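Local coordinates for protein FIG000988: Predicted permease (Vibrio cholerae, PDB 6MJP) that probably forms, with a partner permease and two ATP-binding subunits, the ABC transporter that moves lipopolysaccharide from the inner membrane towards the outer membrane, at residues D[10-14]-D[72-78]; D[57-61]-D[116-121]; D[69-73]-D[283-287]. All blocks are in the same frame, centred on the assembly; numbering follows the deposited sequence.

Overall arrangement
Helix 2-36 comes first and carries segment 10-14. The chain returns on helix 48-81, which serves all three contacts. Contact 1 closes the first loop by setting 72-78 against 10-14. Contact 2 lies further back on helix 48-81 and pairs 57-61 with 116-121 of helix 95-134. Its loop crosses that of contact 1, and their centres are about 24 Å apart. Contact 3 spans the longest loop, which includes the beta-stranded part of the chain, and sets 283-287 against 69-73. It also crosses contact 2. Contact 3 begins where contact 1 ends, and the two share Ile72 and Leu73, with centres about 8 Å apart. The three contacts together join helices 2-36, 48-81, 95-134 and 260-286.

Contact 1. Residues D[10-14]-D[72-78]; sequences ETIKS and ILLTFGR. With JU7 (6-cyclohexylhexyl beta-D-glucopyranoside), chain T.
Thr75 presses its side chain on the backbone of Thr11, with Thr75 OG1 3.4 Å from Thr11 CA. These two residues set the register, their CA atoms 5.5 Å apart. Both segments are helical. Their axes approach to 8.7 Å and run at 130° between N-to-C directions, so the crossing is oblique and roughly antiparallel. The small side chains at the crossing let the backbones come near. Thr75 is in the m rotamer; its OG1 is hydrogen-bonded to Gly71 O and also receives a weak hydrogen bond from Ser14 OG at 3.1 Å. Thr11 is also m. Its CG2 lies 3.8 Å from Ile72 CA, and its OG1, hydrogen-bonded to Leu7 O, is 3.7 Å from Phe76 CE1. At the far end of 72-78, Arg78 starts out extended, with chi1 and chi2 both t, then bends at chi3 near 95°. Its NH1 makes a salt bridge to Glu10 OE1 at 3.1 Å. Glu10 is m at chi1 and chi2. Arg78 NE makes a second salt bridge, to Glu82. The glucoside JU7 lies beside this charged cluster: O24 is 3.8 Å from Glu10 OE1, O04 is 3.8 Å from Arg78 CD, and O17 sits over one face of the guanidinium. Glu82, Arg295 and Phe296 complete the detergent pocket with Glu10 and Arg78, a site whose sugar end lies by the charged pair, beside a crossing of two helices in an LptF/LptG-family permease.

Contact 2. Residues D[57-61]-D[116-121]; sequences PAMGL and NALWLA
Two helical segments lie almost exactly antiparallel here, with 176° between their N-to-C directions and 9.9 Å between their axes. Pro57 is level with Ala121, CA to CA 5.1 Å, and Leu61 with Ala117 at 6.3 Å. Pro57 is the bump at one end. It is a kink point, since the nitrogens of Pro57 and Ala58 have no bond to the preceding turn. The proline ring, C-gamma exo, fits against Leu120 and Ala121: Pro57 CG is 3.7 Å from Leu120 CG, and Pro57 CB is 3.7 Å from Ala121 CA. Leu120 is t, p. One turn on, Leu61 is the second bump. In the m, t rotamer its end reaches across and fills the shallow hollow left by two alanines. Leu61 CD2 is 3.4 Å from Ala117 CA and 3.6 Å from Ala117 CB, while Leu61 CD1 is 3.7 Å from Ala121 CB. Asn116, chi1 t, points at 57-61 between these bumps, where Gly60 leaves room beside it. The helix of 116-121 widens into a pi-type turn at 116-120, with Ala121 N bonded to Asn116 O at 2.9 Å. On another side, Met59 meets helix 2-36 through Phe26 and Lys30. The contact is mainly apolar packing of two antiparallel helices, both predicted to span the membrane, in an LptF/LptG-type helical bundle.

Contact 3. Residues D[69-73]-D[283-287]; sequences YIGIL and VVPLS
Val283, in the p rotamer, meets three side chains of helical segment 69-73. Its CB is 3.7 Å from Tyr69 CE1, and its CG2 sits over one face of the Tyr69 ring. Its CG1 is 3.6 Å from Ile72 CG2, and its CG2 is 3.7 Å from Leu73 CD1. Tyr69 is t, with chi2 near 75°. Its CA-to-CB bond points sideways, but the ring comes nearer to 283-287, and its OH is hydrogen-bonded to Ala302 O. Ile72 is extended, t at chi1 and chi2, so its CD1 reaches Val284 CG2 at 3.7 Å; Val284 is t. This is buried apolar packing between two segments of the LptF membrane domain, both predicted to be transmembrane. Ala102 of helix 95-134 touches both Ile72 and Val284. Leu73 takes t, p and brings CD1 to 3.9 Å from Ser287 CA. The CA atoms of Leu73 and Ser287 are 5.2 Å apart and set the register. Segment 283-287 starts as helix, is kinked where Pro285 N has no bond to the turn before, and has passed into loop or turn by Ser287. Ser287, p, turns its OG back to Val284 O in a 3.1 Å hydrogen bond. Leu286 is t, p; its CD2 is 4.3 Å from Tyr69 OH, and a bound dodecyl maltoside touches its side chain.

Contact 1. Residues D[10-14]-D[72-78]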
ATOM      1  N   GLU D  10     -26.476   1.375 -10.714  1.00 97.06           N
ATOM      2  CA  GLU D  10     -25.358   0.577 -10.215  1.00 97.46           C
ATOM      3  C   GLU D  10     -24.214   1.450  -9.693  1.00103.22           C
ATOM      4  O   GLU D  10     -23.757   1.278  -8.554  1.00103.07           O
ATOM      5  CB  GLU D  10     -24.848  -0.347 -11.322  1.00 94.64           C
ATOM      6  CG  GLU D  10     -25.765  -1.487 -11.663  1.00107.09           C
ATOM      7  CD  GLU D  10     -26.202  -2.266 -10.442  1.00118.19           C
ATOM      8  OE1 GLU D  10     -25.370  -2.471  -9.530  1.00127.68           O
ATOM      9  OE2 GLU D  10     -27.386  -2.668 -10.399  1.00118.02           O
ATOM     10  N   THR D  11     -23.735   2.387 -10.527  1.00107.17           N
ATOM     11  CA  THR D  11     -22.577   3.216 -10.182  1.00104.72           C
ATOM     12  C   THR D  11     -22.834   4.061  -8.936  1.00105.88           C
ATOM     13  O   THR D  11     -21.971   4.155  -8.051  1.00103.05           O
ATOM     14  CB  THR D  11     -22.200   4.135 -11.350  1.00 95.10           C
ATOM     15  OG1 THR D  11     -22.067   3.388 -12.561  1.00 90.76           O
ATOM     16  CG2 THR D  11     -20.888   4.844 -11.065  1.00 91.14           C
ATOM     17  N   ILE D  12     -23.994   4.723  -8.868  1.00104.75           N
ATOM     18  CA  ILE D  12     -24.246   5.635  -7.750  1.00107.49           C
ATOM     19  C   ILE D  12     -24.307   4.870  -6.433  1.00114.86           C
ATOM     20  O   ILE D  12     -23.909   5.391  -5.380  1.00121.19           O
ATOM     21  CB  ILE D  12     -25.528   6.461  -7.979  1.00103.81           C
ATOM     22  CG1 ILE D  12     -25.636   7.529  -6.905  1.00112.30           C
ATOM     23  CG2 ILE D  12     -26.757   5.609  -7.845  1.00105.62           C
ATOM     24  CD1 ILE D  12     -26.888   8.346  -6.980  1.00124.50           C
ATOM     25  N   LYS D  13     -24.811   3.629  -6.473  1.00104.35           N
ATOM     26  CA  LYS D  13     -24.783   2.745  -5.311  1.00107.62           C
ATOM     27  C   LYS D  13     -23.354   2.530  -4.816  1.00113.19           C
ATOM     28  O   LYS D  13     -23.017   2.866  -3.676  1.00120.59           O
ATOM     29  CB  LYS D  13     -25.436   1.411  -5.675  1.00112.73           C
ATOM     30  N   SER D  14     -22.506   1.949  -5.672  1.00115.80           N
ATOM     31  CA  SER D  14     -21.081   1.802  -5.375  1.00120.17           C
ATOM     32  C   SER D  14     -20.442   3.118  -4.921  1.00125.55           C
ATOM     33  O   SER D  14     -19.691   3.143  -3.938  1.00125.99           O
ATOM     34  CB  SER D  14     -20.356   1.269  -6.614  1.00117.95           C
ATOM     35  OG  SER D  14     -20.867   0.009  -7.036  1.00127.44           O
ATOM     36  N   ILE D  72     -16.945   4.867 -10.363  1.00 96.75           N
ATOM     37  CA  ILE D  72     -17.201   4.431 -11.726  1.00 87.89           C
ATOM     38  C   ILE D  72     -16.127   3.451 -12.177  1.00 83.50           C
ATOM     39  O   ILE D  72     -16.395   2.543 -12.975  1.00 82.70           O
ATOM     40  CB  ILE D  72     -17.313   5.653 -12.652  1.00 85.22           C
ATOM     41  CG1 ILE D  72     -17.598   5.227 -14.071  1.00 86.72           C
ATOM     42  CG2 ILE D  72     -16.034   6.393 -12.714  1.00 90.95           C
ATOM     43  CD1 ILE D  72     -17.852   6.394 -14.939  1.00 99.22           C
ATOM     44  N   LEU D  73     -14.915   3.584 -11.647  1.00 86.28           N
ATOM     45  CA  LEU D  73     -13.851   2.649 -11.991  1.00 86.01           C
ATOM     46  C   LEU D  73     -14.205   1.234 -11.544  1.00 90.74           C
ATOM     47  O   LEU D  73     -14.127   0.281 -12.329  1.00 92.33           O
ATOM     48  CB  LEU D  73     -12.533   3.118 -11.362  1.00 86.28           C
ATOM     49  CG  LEU D  73     -11.318   2.211 -11.565  1.00 83.80           C
ATOM     50  CD1 LEU D  73     -10.863   2.330 -12.990  1.00 82.53           C
ATOM     51  CD2 LEU D  73     -10.175   2.515 -10.604  1.00 86.40           C
ATOM     52  N   LEU D  74     -14.629   1.085 -10.287  1.00 91.13           N
ATOM     53  CA  LEU D  74     -14.976  -0.230  -9.763  1.00 84.96           C
ATOM     54  C   LEU D  74     -16.262  -0.758 -10.379  1.00 83.97           C
ATOM     55  O   LEU D  74     -16.340  -1.944 -10.719  1.00 85.83           O
ATOM     56  CB  LEU D  74     -15.114  -0.169  -8.248  1.00 89.27           C
ATOM     57  CG  LEU D  74     -13.835   0.065  -7.468  1.00 90.80           C
ATOM     58  CD1 LEU D  74     -14.157   0.034  -5.994  1.00 96.59           C
ATOM     59  CD2 LEU D  74     -12.818  -0.996  -7.840  1.00 89.94           C
ATOM     60  N   THR D  75     -17.289   0.091 -10.512  1.00 81.54           N
ATOM     61  CA  THR D  75     -18.545  -0.374 -11.100  1.00 80.71           C
ATOM     62  C   THR D  75     -18.320  -0.893 -12.513  1.00 78.35           C
ATOM     63  O   THR D  75     -18.682  -2.028 -12.837  1.00 76.83           O
ATOM     64  CB  THR D  75     -19.596   0.739 -11.111  1.00 84.76           C
ATOM     65  OG1 THR D  75     -19.917   1.130  -9.774  1.00 96.48           O
ATOM     66  CG2 THR D  75     -20.860   0.254 -11.782  1.00 81.19           C
ATOM     67  N   PHE D  76     -17.708  -0.070 -13.370  1.00 82.81           N
ATOM     68  CA  PHE D  76     -17.452  -0.481 -14.744  1.00 80.05           C
ATOM     69  C   PHE D  76     -16.490  -1.657 -14.803  1.00 76.35           C
ATOM     70  O   PHE D  76     -16.646  -2.546 -15.646  1.00 82.08           O
ATOM     71  CB  PHE D  76     -16.908   0.683 -15.556  1.00 78.98           C
ATOM     72  CG  PHE D  76     -17.945   1.709 -15.917  1.00 79.43           C
ATOM     73  CD1 PHE D  76     -19.186   1.720 -15.299  1.00 78.30           C
ATOM     74  CD2 PHE D  76     -17.679   2.658 -16.890  1.00 79.90           C
ATOM     75  CE1 PHE D  76     -20.135   2.664 -15.635  1.00 79.73           C
ATOM     76  CE2 PHE D  76     -18.627   3.603 -17.233  1.00 82.70           C
ATOM     77  CZ  PHE D  76     -19.857   3.606 -16.603  1.00 78.84           C
ATOM     78  N   GLY D  77     -15.490  -1.681 -13.928  1.00 76.12           N
ATOM     79  CA  GLY D  77     -14.682  -2.878 -13.787  1.00 78.88           C
ATOM     80  C   GLY D  77     -15.514  -4.118 -13.532  1.00 79.30           C
ATOM     81  O   GLY D  77     -15.304  -5.152 -14.166  1.00 91.02           O
ATOM     82  N   ARG D  78     -16.478  -4.032 -12.614  1.00 78.32           N
ATOM     83  CA  ARG D  78     -17.315  -5.194 -12.338  1.00 81.70           C
ATOM     84  C   ARG D  78     -18.096  -5.609 -13.573  1.00 90.05           C
ATOM     85  O   ARG D  78     -18.145  -6.794 -13.918  1.00 90.49           O
ATOM     86  CB  ARG D  78     -18.275  -4.901 -11.192  1.00 86.78           C
ATOM     87  CG  ARG D  78     -19.055  -6.100 -10.744  1.00 83.35           C
ATOM     88  CD  ARG D  78     -20.074  -5.667  -9.755  1.00 88.84           C
ATOM     89  NE  ARG D  78     -21.361  -5.413 -10.387  1.00 96.72           N
ATOM     90  CZ  ARG D  78     -22.028  -4.268 -10.290  1.00101.28           C
ATOM     91  NH1 ARG D  78     -23.203  -4.138 -10.890  1.00 98.47           N
ATOM     92  NH2 ARG D  78     -21.526  -3.263  -9.577  1.00103.71           N
TER
HETATM   93  C02 JU7 T 402     -23.683  -5.427  -6.575  1.00118.03           C
HETATM   94  C03 JU7 T 402     -22.600  -6.474  -6.156  1.00117.85           C
HETATM   95  C05 JU7 T 402     -20.611  -6.024  -4.879  1.00 92.09           C
HETATM   96  C06 JU7 T 402     -19.504  -4.946  -4.832  1.00 81.10           C
HETATM   97  C07 JU7 T 402     -18.836  -4.827  -3.449  1.00 84.67           C
HETATM   98  C08 JU7 T 402     -17.284  -4.959  -3.434  1.00 95.05           C
HETATM   99  C09 JU7 T 402     -16.562  -3.995  -2.422  1.00 97.20           C
HETATM  100  C10 JU7 T 402     -15.076  -3.682  -2.785  1.00 96.48           C
HETATM  101  C11 JU7 T 402     -14.383  -2.555  -1.959  1.00100.90           C
HETATM  102  C12 JU7 T 402     -15.109  -1.220  -2.107  1.00106.95           C
HETATM  103  C13 JU7 T 402     -14.367  -0.042  -1.453  1.00110.33           C
HETATM  104  C14 JU7 T 402     -12.954   0.123  -1.991  1.00109.41           C
HETATM  105  C15 JU7 T 402     -12.214  -1.191  -1.813  1.00110.30           C
HETATM  106  C16 JU7 T 402     -12.961  -2.348  -2.485  1.00105.43           C
HETATM  107  C18 JU7 T 402     -23.700  -8.263  -7.215  1.00130.06           C
HETATM  108  C19 JU7 T 402     -23.644  -9.064  -8.523  1.00138.88           C
HETATM  109  C21 JU7 T 402     -25.058  -7.489  -7.285  1.00126.83           C
HETATM  110  C23 JU7 T 402     -25.063  -6.137  -6.483  1.00126.09           C
HETATM  111  O01 JU7 T 402     -23.682  -4.405  -5.633  1.00116.34           O
HETATM  112  O04 JU7 T 402     -21.300  -5.908  -6.129  1.00105.82           O
HETATM  113  O17 JU7 T 402     -22.578  -7.405  -7.219  1.00123.96           O
HETATM  114  O20 JU7 T 402     -22.504  -9.854  -8.473  1.00147.32           O
HETATM  115  O22 JU7 T 402     -26.033  -8.325  -6.702  1.00125.78           O
HETATM  116  O24 JU7 T 402     -25.969  -5.246  -7.067  1.00129.25           O

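Contact 2. Residues D[57-61]-D[116-121]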
ATOM      1  N   PRO D  57     -16.322  19.989   5.410  1.00153.26           N
ATOM      2  CA  PRO D  57     -16.260  20.477   4.022  1.00151.63           C
ATOM      3  C   PRO D  57     -14.909  20.279   3.352  1.00148.50           C
ATOM      4  O   PRO D  57     -14.880  19.969   2.155  1.00146.79           O
ATOM      5  CB  PRO D  57     -16.616  21.964   4.165  1.00157.01           C
ATOM      6  CG  PRO D  57     -17.458  22.019   5.387  1.00161.89           C
ATOM      7  CD  PRO D  57     -16.836  21.032   6.318  1.00160.19           C
ATOM      8  N   ALA D  58     -13.790  20.441   4.065  1.00146.39           N
ATOM      9  CA  ALA D  58     -12.500  20.162   3.443  1.00141.24           C
ATOM     10  C   ALA D  58     -12.398  18.701   3.033  1.00140.51           C
ATOM     11  O   ALA D  58     -11.937  18.393   1.927  1.00135.30           O
ATOM     12  CB  ALA D  58     -11.356  20.533   4.384  1.00142.56           C
ATOM     13  N   MET D  59     -12.819  17.786   3.911  1.00144.68           N
ATOM     14  CA  MET D  59     -12.860  16.379   3.533  1.00142.24           C
ATOM     15  C   MET D  59     -13.661  16.207   2.254  1.00140.99           C
ATOM     16  O   MET D  59     -13.225  15.528   1.321  1.00140.00           O
ATOM     17  CB  MET D  59     -13.455  15.539   4.662  1.00148.39           C
ATOM     18  CG  MET D  59     -12.805  15.759   6.021  1.00158.49           C
ATOM     19  SD  MET D  59     -13.603  14.807   7.332  1.00162.98           S
ATOM     20  CE  MET D  59     -12.820  15.480   8.786  1.00164.65           C
ATOM     21  N   GLY D  60     -14.819  16.867   2.179  1.00144.59           N
ATOM     22  CA  GLY D  60     -15.633  16.783   0.976  1.00142.41           C
ATOM     23  C   GLY D  60     -14.917  17.316  -0.251  1.00138.59           C
ATOM     24  O   GLY D  60     -14.949  16.699  -1.318  1.00137.84           O
ATOM     25  N   LEU D  61     -14.261  18.472  -0.113  1.00138.12           N
ATOM     26  CA  LEU D  61     -13.530  19.064  -1.232  1.00133.43           C
ATOM     27  C   LEU D  61     -12.555  18.074  -1.847  1.00126.55           C
ATOM     28  O   LEU D  61     -12.472  17.938  -3.075  1.00116.43           O
ATOM     29  CB  LEU D  61     -12.776  20.308  -0.766  1.00134.38           C
ATOM     30  CG  LEU D  61     -13.641  21.515  -0.431  1.00141.62           C
ATOM     31  CD1 LEU D  61     -12.770  22.741  -0.276  1.00141.74           C
ATOM     32  CD2 LEU D  61     -14.678  21.714  -1.514  1.00146.19           C
ATOM     33  N   ASN D 116     -20.044  22.717  -2.366  1.00146.46           N
ATOM     34  CA  ASN D 116     -19.123  22.464  -1.268  1.00144.60           C
ATOM     35  C   ASN D 116     -17.891  23.355  -1.355  1.00146.52           C
ATOM     36  O   ASN D 116     -17.300  23.694  -0.323  1.00146.42           O
ATOM     37  CB  ASN D 116     -18.712  20.992  -1.266  1.00138.65           C
ATOM     38  CG  ASN D 116     -18.197  20.535   0.083  1.00144.95           C
ATOM     39  OD1 ASN D 116     -17.104  20.915   0.507  1.00145.67           O
ATOM     40  ND2 ASN D 116     -18.983  19.712   0.768  1.00149.52           N
ATOM     41  N   ALA D 117     -17.495  23.749  -2.566  1.00144.84           N
ATOM     42  CA  ALA D 117     -16.269  24.512  -2.747  1.00143.78           C
ATOM     43  C   ALA D 117     -16.490  26.019  -2.706  1.00153.18           C
ATOM     44  O   ALA D 117     -15.555  26.760  -2.371  1.00160.68           O
ATOM     45  CB  ALA D 117     -15.601  24.139  -4.073  1.00139.49           C
ATOM     46  N   LEU D 118     -17.694  26.499  -3.028  1.00152.72           N
ATOM     47  CA  LEU D 118     -17.933  27.937  -3.115  1.00155.71           C
ATOM     48  C   LEU D 118     -18.672  28.500  -1.911  1.00158.25           C
ATOM     49  O   LEU D 118     -18.403  29.624  -1.498  1.00163.62           O
ATOM     50  CB  LEU D 118     -18.719  28.271  -4.397  1.00158.84           C
ATOM     51  CG  LEU D 118     -18.067  27.730  -5.664  1.00152.74           C
ATOM     52  CD1 LEU D 118     -18.854  28.025  -6.947  1.00148.77           C
ATOM     53  CD2 LEU D 118     -16.636  28.238  -5.768  1.00154.28           C
ATOM     54  N   TRP D 119     -19.595  27.743  -1.331  1.00159.69           N
ATOM     55  CA  TRP D 119     -20.340  28.246  -0.183  1.00164.79           C
ATOM     56  C   TRP D 119     -20.014  27.494   1.106  1.00164.81           C
ATOM     57  O   TRP D 119     -19.677  28.114   2.122  1.00171.54           O
ATOM     58  CB  TRP D 119     -21.847  28.212  -0.455  1.00163.90           C
ATOM     59  CG  TRP D 119     -22.650  29.087   0.509  1.00170.34           C
ATOM     60  CD1 TRP D 119     -23.005  30.400   0.326  1.00177.93           C
ATOM     61  CD2 TRP D 119     -23.169  28.715   1.802  1.00173.31           C
ATOM     62  NE1 TRP D 119     -23.715  30.857   1.414  1.00184.76           N
ATOM     63  CE2 TRP D 119     -23.829  29.847   2.332  1.00181.54           C
ATOM     64  CE3 TRP D 119     -23.143  27.537   2.557  1.00169.36           C
ATOM     65  CZ2 TRP D 119     -24.457  29.833   3.581  1.00184.53           C
ATOM     66  CZ3 TRP D 119     -23.769  27.531   3.797  1.00172.77           C
ATOM     67  CH2 TRP D 119     -24.416  28.670   4.294  1.00178.88           C
ATOM     68  N   LEU D 120     -20.123  26.167   1.091  1.00155.43           N
ATOM     69  CA  LEU D 120     -20.035  25.410   2.338  1.00154.62           C
ATOM     70  C   LEU D 120     -18.639  25.493   2.944  1.00158.40           C
ATOM     71  O   LEU D 120     -18.490  25.753   4.144  1.00166.57           O
ATOM     72  CB  LEU D 120     -20.429  23.950   2.120  1.00149.88           C
ATOM     73  CG  LEU D 120     -20.386  23.132   3.415  1.00147.48           C
ATOM     74  CD1 LEU D 120     -21.463  23.584   4.402  1.00148.09           C
ATOM     75  CD2 LEU D 120     -20.486  21.635   3.147  1.00143.72           C
ATOM     76  N   ALA D 121     -17.596  25.288   2.128  1.00154.34           N
ATOM     77  CA  ALA D 121     -16.239  25.367   2.668  1.00153.74           C
ATOM     78  C   ALA D 121     -15.881  26.780   3.111  1.00153.08           C
ATOM     79  O   ALA D 121     -15.308  26.932   4.205  1.00153.50           O
ATOM     80  CB  ALA D 121     -15.227  24.811   1.656  1.00151.10           C
TER

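Contact 3. Residues D[69-73]-D[283-287]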
ATOM      1  N   TYR D  69     -14.643   9.035  -9.002  1.00 99.66           N
ATOM      2  CA  TYR D  69     -13.571   8.401  -9.770  1.00 97.11           C
ATOM      3  C   TYR D  69     -13.480   6.903  -9.500  1.00 95.61           C
ATOM      4  O   TYR D  69     -13.556   6.087 -10.425  1.00 91.69           O
ATOM      5  CB  TYR D  69     -12.255   9.097  -9.412  1.00100.34           C
ATOM      6  CG  TYR D  69     -11.000   8.757 -10.201  1.00 95.81           C
ATOM      7  CD1 TYR D  69     -10.806   9.226 -11.495  1.00 90.70           C
ATOM      8  CD2 TYR D  69      -9.964   8.046  -9.606  1.00 98.03           C
ATOM      9  CE1 TYR D  69      -9.628   8.946 -12.193  1.00 89.22           C
ATOM     10  CE2 TYR D  69      -8.795   7.763 -10.287  1.00 97.19           C
ATOM     11  CZ  TYR D  69      -8.627   8.210 -11.575  1.00 92.89           C
ATOM     12  OH  TYR D  69      -7.446   7.907 -12.217  1.00 91.40           O
ATOM     13  N   ILE D  70     -13.272   6.523  -8.233  1.00 99.16           N
ATOM     14  CA  ILE D  70     -13.156   5.106  -7.905  1.00 95.02           C
ATOM     15  C   ILE D  70     -14.494   4.418  -8.089  1.00 97.40           C
ATOM     16  O   ILE D  70     -14.552   3.244  -8.481  1.00 95.39           O
ATOM     17  CB  ILE D  70     -12.623   4.921  -6.476  1.00 93.85           C
ATOM     18  CG1 ILE D  70     -11.305   5.660  -6.316  1.00 95.95           C
ATOM     19  CG2 ILE D  70     -12.385   3.458  -6.171  1.00 94.76           C
ATOM     20  CD1 ILE D  70     -10.254   5.209  -7.302  1.00 98.90           C
ATOM     21  N   GLY D  71     -15.587   5.132  -7.818  1.00101.15           N
ATOM     22  CA  GLY D  71     -16.901   4.536  -7.963  1.00 99.98           C
ATOM     23  C   GLY D  71     -17.135   4.009  -9.362  1.00101.31           C
ATOM     24  O   GLY D  71     -17.463   2.835  -9.555  1.00104.30           O
ATOM     25  N   ILE D  72     -16.945   4.867 -10.363  1.00 96.75           N
ATOM     26  CA  ILE D  72     -17.201   4.431 -11.726  1.00 87.89           C
ATOM     27  C   ILE D  72     -16.127   3.451 -12.177  1.00 83.50           C
ATOM     28  O   ILE D  72     -16.395   2.543 -12.975  1.00 82.70           O
ATOM     29  CB  ILE D  72     -17.313   5.653 -12.652  1.00 85.22           C
ATOM     30  CG1 ILE D  72     -17.598   5.227 -14.071  1.00 86.72           C
ATOM     31  CG2 ILE D  72     -16.034   6.393 -12.714  1.00 90.95           C
ATOM     32  CD1 ILE D  72     -17.852   6.394 -14.939  1.00 99.22           C
ATOM     33  N   LEU D  73     -14.915   3.584 -11.647  1.00 86.28           N
ATOM     34  CA  LEU D  73     -13.851   2.649 -11.991  1.00 86.01           C
ATOM     35  C   LEU D  73     -14.205   1.234 -11.544  1.00 90.74           C
ATOM     36  O   LEU D  73     -14.127   0.281 -12.329  1.00 92.33           O
ATOM     37  CB  LEU D  73     -12.533   3.118 -11.362  1.00 86.28           C
ATOM     38  CG  LEU D  73     -11.318   2.211 -11.565  1.00 83.80           C
ATOM     39  CD1 LEU D  73     -10.863   2.330 -12.990  1.00 82.53           C
ATOM     40  CD2 LEU D  73     -10.175   2.515 -10.604  1.00 86.40           C
ATOM     41  N   VAL D 283     -11.237   8.374 -16.877  1.00101.34           N
ATOM     42  CA  VAL D 283     -11.287   7.049 -16.260  1.00 94.77           C
ATOM     43  C   VAL D 283     -12.269   6.105 -16.950  1.00 94.87           C
ATOM     44  O   VAL D 283     -12.162   4.878 -16.787  1.00 92.01           O
ATOM     45  CB  VAL D 283     -11.637   7.160 -14.765  1.00 84.73           C
ATOM     46  CG1 VAL D 283     -13.113   7.502 -14.556  1.00 74.84           C
ATOM     47  CG2 VAL D 283     -11.275   5.884 -14.045  1.00 79.50           C
ATOM     48  N   VAL D 284     -13.226   6.627 -17.717  1.00 92.93           N
ATOM     49  CA  VAL D 284     -14.171   5.748 -18.406  1.00 87.72           C
ATOM     50  C   VAL D 284     -13.465   4.761 -19.333  1.00 94.90           C
ATOM     51  O   VAL D 284     -13.712   3.552 -19.210  1.00101.08           O
ATOM     52  CB  VAL D 284     -15.249   6.582 -19.119  1.00 79.59           C
ATOM     53  CG1 VAL D 284     -16.019   5.712 -20.057  1.00 79.96           C
ATOM     54  CG2 VAL D 284     -16.189   7.185 -18.106  1.00 79.33           C
ATOM     55  N   PRO D 285     -12.574   5.181 -20.245  1.00 95.11           N
ATOM     56  CA  PRO D 285     -11.836   4.185 -21.044  1.00 92.20           C
ATOM     57  C   PRO D 285     -10.842   3.362 -20.235  1.00 94.90           C
ATOM     58  O   PRO D 285     -10.481   2.265 -20.676  1.00102.49           O
ATOM     59  CB  PRO D 285     -11.110   5.037 -22.094  1.00 94.79           C
ATOM     60  CG  PRO D 285     -11.694   6.411 -21.987  1.00100.09           C
ATOM     61  CD  PRO D 285     -12.149   6.550 -20.586  1.00 98.65           C
ATOM     62  N   LEU D 286     -10.397   3.855 -19.069  1.00 89.33           N
ATOM     63  CA  LEU D 286      -9.374   3.202 -18.251  1.00 82.66           C
ATOM     64  C   LEU D 286      -9.915   2.005 -17.476  1.00 81.02           C
ATOM     65  O   LEU D 286      -9.141   1.126 -17.060  1.00 81.71           O
ATOM     66  CB  LEU D 286      -8.768   4.227 -17.275  1.00 79.01           C
ATOM     67  CG  LEU D 286      -7.718   3.775 -16.250  1.00 80.14           C
ATOM     68  CD1 LEU D 286      -6.502   3.198 -16.948  1.00 87.02           C
ATOM     69  CD2 LEU D 286      -7.314   4.912 -15.330  1.00 81.37           C
ATOM     70  N   SER D 287     -11.223   1.950 -17.282  1.00 74.86           N
ATOM     71  CA  SER D 287     -11.819   0.889 -16.497  1.00 77.81           C
ATOM     72  C   SER D 287     -11.883  -0.449 -17.228  1.00 87.67           C
ATOM     73  O   SER D 287     -12.274  -1.445 -16.608  1.00102.70           O
ATOM     74  CB  SER D 287     -13.220   1.312 -16.080  1.00 77.34           C
ATOM     75  OG  SER D 287     -14.096   1.194 -17.184  1.00 74.62           O
TER